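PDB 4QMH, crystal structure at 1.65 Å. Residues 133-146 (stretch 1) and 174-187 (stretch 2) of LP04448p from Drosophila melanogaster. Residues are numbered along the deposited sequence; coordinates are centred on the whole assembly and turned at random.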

# COMPACT_ATOMS: atom_id res chain seq x y z
N GLU A 133 -3.44 -9.34 -1.16
CA GLU A 133 -2.52 -9.23 -0.03
C GLU A 133 -2.48 -7.86 0.62
O GLU A 133 -1.97 -7.73 1.74
CB GLU A 133 -1.10 -9.66 -0.41
CG GLU A 133 -0.92 -11.16 -0.52
CD GLU A 133 -1.58 -11.71 -1.75
OE1 GLU A 133 -1.80 -10.93 -2.71
OE2 GLU A 133 -1.87 -12.92 -1.78
N PHE A 134 -3.01 -6.83 -0.05
CA PHE A 134 -3.05 -5.48 0.53
C PHE A 134 -4.12 -5.36 1.61
O PHE A 134 -4.07 -4.48 2.47
CB PHE A 134 -3.35 -4.42 -0.53
CG PHE A 134 -2.27 -4.25 -1.57
CD1 PHE A 134 -0.94 -4.43 -1.25
CD2 PHE A 134 -2.61 -3.91 -2.87
CE1 PHE A 134 0.04 -4.27 -2.23
CE2 PHE A 134 -1.63 -3.74 -3.85
CZ PHE A 134 -0.31 -3.92 -3.52
N PHE A 135 -5.13 -6.23 1.52
CA PHE A 135 -6.31 -6.13 2.38
C PHE A 135 -6.26 -7.15 3.51
O PHE A 135 -7.15 -7.99 3.68
CB PHE A 135 -7.58 -6.27 1.52
CG PHE A 135 -7.74 -5.14 0.54
CD1 PHE A 135 -8.27 -3.93 0.96
CD2 PHE A 135 -7.30 -5.27 -0.77
CE1 PHE A 135 -8.41 -2.86 0.06
CE2 PHE A 135 -7.41 -4.20 -1.66
CZ PHE A 135 -7.97 -3.00 -1.24
N GLU A 136 -5.18 -7.05 4.28
CA GLU A 136 -4.89 -7.95 5.38
C GLU A 136 -4.19 -7.18 6.49
O GLU A 136 -3.48 -6.21 6.24
CB GLU A 136 -3.99 -9.09 4.92
CG GLU A 136 -4.60 -9.96 3.83
CD GLU A 136 -4.05 -11.38 3.82
OE1 GLU A 136 -3.26 -11.71 4.72
OE2 GLU A 136 -4.40 -12.16 2.91
N SER A 137 -4.42 -7.63 7.72
CA SER A 137 -3.66 -7.19 8.89
C SER A 137 -3.78 -5.71 9.21
O SER A 137 -2.95 -5.17 9.93
CB SER A 137 -2.19 -7.59 8.72
OG SER A 137 -2.08 -8.99 8.57
N GLU A 138 -4.84 -5.09 8.69
CA GLU A 138 -5.14 -3.68 8.94
C GLU A 138 -4.02 -2.74 8.52
O GLU A 138 -3.85 -1.69 9.12
CB GLU A 138 -5.54 -3.44 10.40
CG GLU A 138 -6.84 -4.18 10.77
CD GLU A 138 -7.35 -3.89 12.18
OE1 GLU A 138 -6.84 -2.96 12.85
OE2 GLU A 138 -8.27 -4.60 12.64
N MET A 139 -3.28 -3.10 7.49
CA MET A 139 -2.23 -2.20 6.99
C MET A 139 -2.81 -0.87 6.52
O MET A 139 -2.29 0.20 6.83
CB MET A 139 -1.42 -2.86 5.89
CG MET A 139 -0.55 -4.00 6.41
SD MET A 139 0.40 -4.86 5.14
CE MET A 139 -0.89 -5.66 4.20
N ILE A 140 -3.90 -0.95 5.76
CA ILE A 140 -4.55 0.26 5.26
C ILE A 140 -5.17 1.08 6.41
O ILE A 140 -4.95 2.29 6.51
CB ILE A 140 -5.55 -0.10 4.15
CG1 ILE A 140 -4.79 -0.53 2.88
CG2 ILE A 140 -6.49 1.06 3.85
CD1 ILE A 140 -5.67 -1.25 1.86
N ALA A 141 -5.92 0.42 7.29
CA ALA A 141 -6.51 1.11 8.43
C ALA A 141 -5.46 1.78 9.32
O ALA A 141 -5.67 2.88 9.81
CB ALA A 141 -7.38 0.17 9.24
N ASP A 142 -4.34 1.10 9.53
CA ASP A 142 -3.29 1.67 10.37
C ASP A 142 -2.70 2.92 9.73
O ASP A 142 -2.33 3.87 10.43
CB ASP A 142 -2.19 0.64 10.65
CG ASP A 142 -2.57 -0.33 11.76
OD1 ASP A 142 -3.50 -0.03 12.53
OD2 ASP A 142 -1.90 -1.38 11.87
N ALA A 143 -2.59 2.92 8.40
CA ALA A 143 -2.08 4.11 7.71
C ALA A 143 -3.09 5.25 7.79
O ALA A 143 -2.73 6.41 7.95
CB ALA A 143 -1.74 3.79 6.25
N LEU A 144 -4.38 4.93 7.68
CA LEU A 144 -5.42 5.95 7.73
C LEU A 144 -5.49 6.57 9.12
O LEU A 144 -5.65 7.78 9.28
CB LEU A 144 -6.78 5.35 7.34
CG LEU A 144 -6.95 4.97 5.87
CD1 LEU A 144 -8.20 4.09 5.70
CD2 LEU A 144 -7.04 6.21 4.97
N LYS A 145 -5.36 5.71 10.13
CA LYS A 145 -5.53 6.08 11.53
C LYS A 145 -4.71 7.31 11.92
O LYS A 145 -5.26 8.36 12.26
CB LYS A 145 -5.16 4.88 12.42
CG LYS A 145 -5.26 5.13 13.91
CD LYS A 145 -4.91 3.85 14.67
CE LYS A 145 -5.25 3.95 16.15
NZ LYS A 145 -4.52 5.05 16.83
N GLY A 146 -3.39 7.19 11.89
CA GLY A 146 -2.57 8.31 12.33
C GLY A 146 -2.16 9.19 11.17
O GLY A 146 -1.23 9.99 11.28
N GLU A 174 -13.41 -8.42 6.52
CA GLU A 174 -13.04 -7.97 7.84
C GLU A 174 -12.06 -6.81 7.76
O GLU A 174 -12.12 -5.89 8.57
CB GLU A 174 -12.42 -9.12 8.65
CG GLU A 174 -12.03 -8.72 10.07
CD GLU A 174 -13.16 -8.12 10.88
OE1 GLU A 174 -14.35 -8.40 10.60
OE2 GLU A 174 -12.87 -7.36 11.82
N ASP A 175 -11.14 -6.88 6.80
CA ASP A 175 -10.19 -5.77 6.65
C ASP A 175 -10.90 -4.50 6.18
O ASP A 175 -10.57 -3.40 6.65
CB ASP A 175 -9.05 -6.14 5.70
CG ASP A 175 -7.81 -5.30 5.96
OD1 ASP A 175 -7.21 -5.47 7.04
OD2 ASP A 175 -7.44 -4.48 5.09
N ILE A 176 -11.86 -4.63 5.27
CA ILE A 176 -12.68 -3.47 4.90
C ILE A 176 -13.43 -2.91 6.13
O ILE A 176 -13.49 -1.70 6.34
CB ILE A 176 -13.65 -3.78 3.74
CG1 ILE A 176 -12.88 -4.28 2.51
CG2 ILE A 176 -14.50 -2.56 3.39
CD1 ILE A 176 -11.81 -3.33 2.03
N HIS A 177 -14.00 -3.80 6.95
CA HIS A 177 -14.63 -3.34 8.19
C HIS A 177 -13.70 -2.45 9.02
O HIS A 177 -14.14 -1.48 9.64
CB HIS A 177 -15.08 -4.52 9.05
CG HIS A 177 -16.47 -5.00 8.76
ND1 HIS A 177 -17.60 -4.36 9.23
CD2 HIS A 177 -16.91 -6.08 8.07
CE1 HIS A 177 -18.67 -5.02 8.83
NE2 HIS A 177 -18.28 -6.07 8.12
N SER A 178 -12.41 -2.78 9.06
CA SER A 178 -11.46 -2.02 9.86
C SER A 178 -11.29 -0.58 9.36
O SER A 178 -10.83 0.28 10.10
CB SER A 178 -10.10 -2.73 9.93
OG SER A 178 -9.40 -2.61 8.70
N MET A 179 -11.68 -0.34 8.11
CA MET A 179 -11.57 1.00 7.52
C MET A 179 -12.77 1.87 7.87
O MET A 179 -12.72 3.09 7.75
CB MET A 179 -11.45 0.91 6.01
CG MET A 179 -10.29 0.04 5.55
SD MET A 179 -10.34 -0.14 3.76
CE MET A 179 -9.08 -1.42 3.62
N VAL A 180 -13.86 1.23 8.28
CA VAL A 180 -15.12 1.96 8.43
C VAL A 180 -15.08 3.12 9.46
O VAL A 180 -15.60 4.21 9.19
CB VAL A 180 -16.30 1.01 8.69
CG1 VAL A 180 -17.54 1.79 9.09
CG2 VAL A 180 -16.58 0.16 7.45
N PRO A 181 -14.47 2.91 10.63
CA PRO A 181 -14.40 4.06 11.55
C PRO A 181 -13.65 5.24 10.94
O PRO A 181 -13.99 6.40 11.21
CB PRO A 181 -13.62 3.50 12.74
CG PRO A 181 -13.89 2.03 12.71
CD PRO A 181 -13.96 1.67 11.25
N HIS A 182 -12.65 4.96 10.11
CA HIS A 182 -11.87 6.04 9.52
C HIS A 182 -12.68 6.69 8.41
O HIS A 182 -12.65 7.90 8.25
CB HIS A 182 -10.54 5.51 9.01
CG HIS A 182 -9.79 4.73 10.05
ND1 HIS A 182 -9.25 5.33 11.17
CD2 HIS A 182 -9.52 3.41 10.16
CE1 HIS A 182 -8.66 4.41 11.91
NE2 HIS A 182 -8.82 3.23 11.32
N LEU A 183 -13.43 5.88 7.67
CA LEU A 183 -14.30 6.44 6.65
C LEU A 183 -15.29 7.41 7.30
O LEU A 183 -15.51 8.52 6.80
CB LEU A 183 -15.07 5.32 5.96
CG LEU A 183 -16.06 5.77 4.88
CD1 LEU A 183 -15.31 6.31 3.69
CD2 LEU A 183 -16.90 4.58 4.48
N TYR A 184 -15.90 6.99 8.41
CA TYR A 184 -16.94 7.80 9.04
C TYR A 184 -16.39 9.10 9.63
O TYR A 184 -17.09 10.12 9.68
CB TYR A 184 -17.69 6.99 10.10
CG TYR A 184 -18.58 5.90 9.52
CD1 TYR A 184 -18.76 5.80 8.14
CD2 TYR A 184 -19.25 5.00 10.34
CE1 TYR A 184 -19.57 4.81 7.60
CE2 TYR A 184 -20.08 4.02 9.80
CZ TYR A 184 -20.23 3.93 8.43
OH TYR A 184 -21.03 2.96 7.88
N ALA A 185 -15.14 9.08 10.07
CA ALA A 185 -14.51 10.31 10.52
C ALA A 185 -14.11 11.20 9.35
O ALA A 185 -14.34 12.42 9.38
CB ALA A 185 -13.30 10.00 11.36
N HIS A 186 -13.53 10.60 8.32
CA HIS A 186 -12.93 11.38 7.23
C HIS A 186 -13.93 11.96 6.25
O HIS A 186 -13.62 12.93 5.56
CB HIS A 186 -11.83 10.57 6.53
CG HIS A 186 -10.71 10.17 7.44
ND1 HIS A 186 -9.75 9.25 7.09
CD2 HIS A 186 -10.40 10.57 8.69
CE1 HIS A 186 -8.90 9.09 8.09
NE2 HIS A 186 -9.28 9.88 9.08
N ILE A 187 -15.13 11.38 6.18
CA ILE A 187 -16.23 11.98 5.46
C ILE A 187 -16.46 13.39 5.97
O ILE A 187 -16.95 14.25 5.24
CB ILE A 187 -17.52 11.16 5.66
CG1 ILE A 187 -17.54 9.97 4.70
CG2 ILE A 187 -18.76 12.02 5.46
CD1 ILE A 187 -18.63 9.00 5.02
O HOH W 1 -4.96 -3.45 4.92
O HOH W 2 -7.31 -2.11 6.80
O HOH W 3 -7.52 9.63 11.43

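How do the two stretches lie against each other? The helix 139-145 runs beside the helix of the second stretch in nearly the same direction, with 13° between their N-to-C directions and a closest axis approach of 8.6 Å. Where the backbones come close, Ala141 leaves room for Ser178: its CB points toward the partner helix, with Ala141 CB 3.5 Å from Ser178 OG, while its CA lies 5.1 Å from the CA of Met179. Ser178 is compact too, and its hydroxyl is folded back on its own helix, with Ser178 OG donating a very short hydrogen bond of 2.5 Å to Asp175 O.

What fills the bend before the first helix? Asp175, which buries more area here than any other residue, pushes its carboxylate into the hollow formed by the backbone from Phe135 to Glu138. Asp175 OD1 accepts a hydrogen bond from Glu138 N at 2.9 Å, the one direct hydrogen bond between the stretches, and Asp175 OD2 packs 3.3 Å from Phe135 C. A short acidic side chain suits this pocket, because Glu138 N, at the N-cap position, donates to it directly, while Ile140 N and Ala141 N reach it through waters. Two waters sit beside the carboxylate. Water 1 accepts from Ile140 N at 2.8 Å and lies 2.8 Å from Phe134 O and 2.7 Å from Asp175 OD2; water 2 accepts from Ala141 N at 2.9 Å and donates to Asp175 OD2 and Ser178 OG, each at 2.9 Å.

Where is the greasy part of the contact? It lies around the long, flexible side chain of Met179, which starts sideways but whose end comes nearer the first stretch. Met179 CE reaches the edge of the Phe135 ring, 3.7 Å from Phe135 CD1, and also rests 3.6 Å from Ile140 CG2, so one methyl fits between an aromatic ring and a branched chain. Ile176 CD1 adds a further bump 3.7 Å from Phe135 CD1. All four residues are buried, as their apolar side chains suit.

How is the far end closed? The His182 ring lies flat against the last turn of the first helix, one face covered by Ala141 O, Leu144 CB and Lys145 N. His182 CG is 4.1 Å from Leu144 CB, and His182 CE1 meets Lys145 CB at 3.6 Å, although the lysine's CA-to-CB bond points away overall. A flat ring suits this shallow surface. Beyond it, His186 turns its edge to Leu144 O, with His186 CE1 3.7 Å from that oxygen, and water 3 links His186 NE2 (2.9 Å) to Lys145 O (2.7 Å).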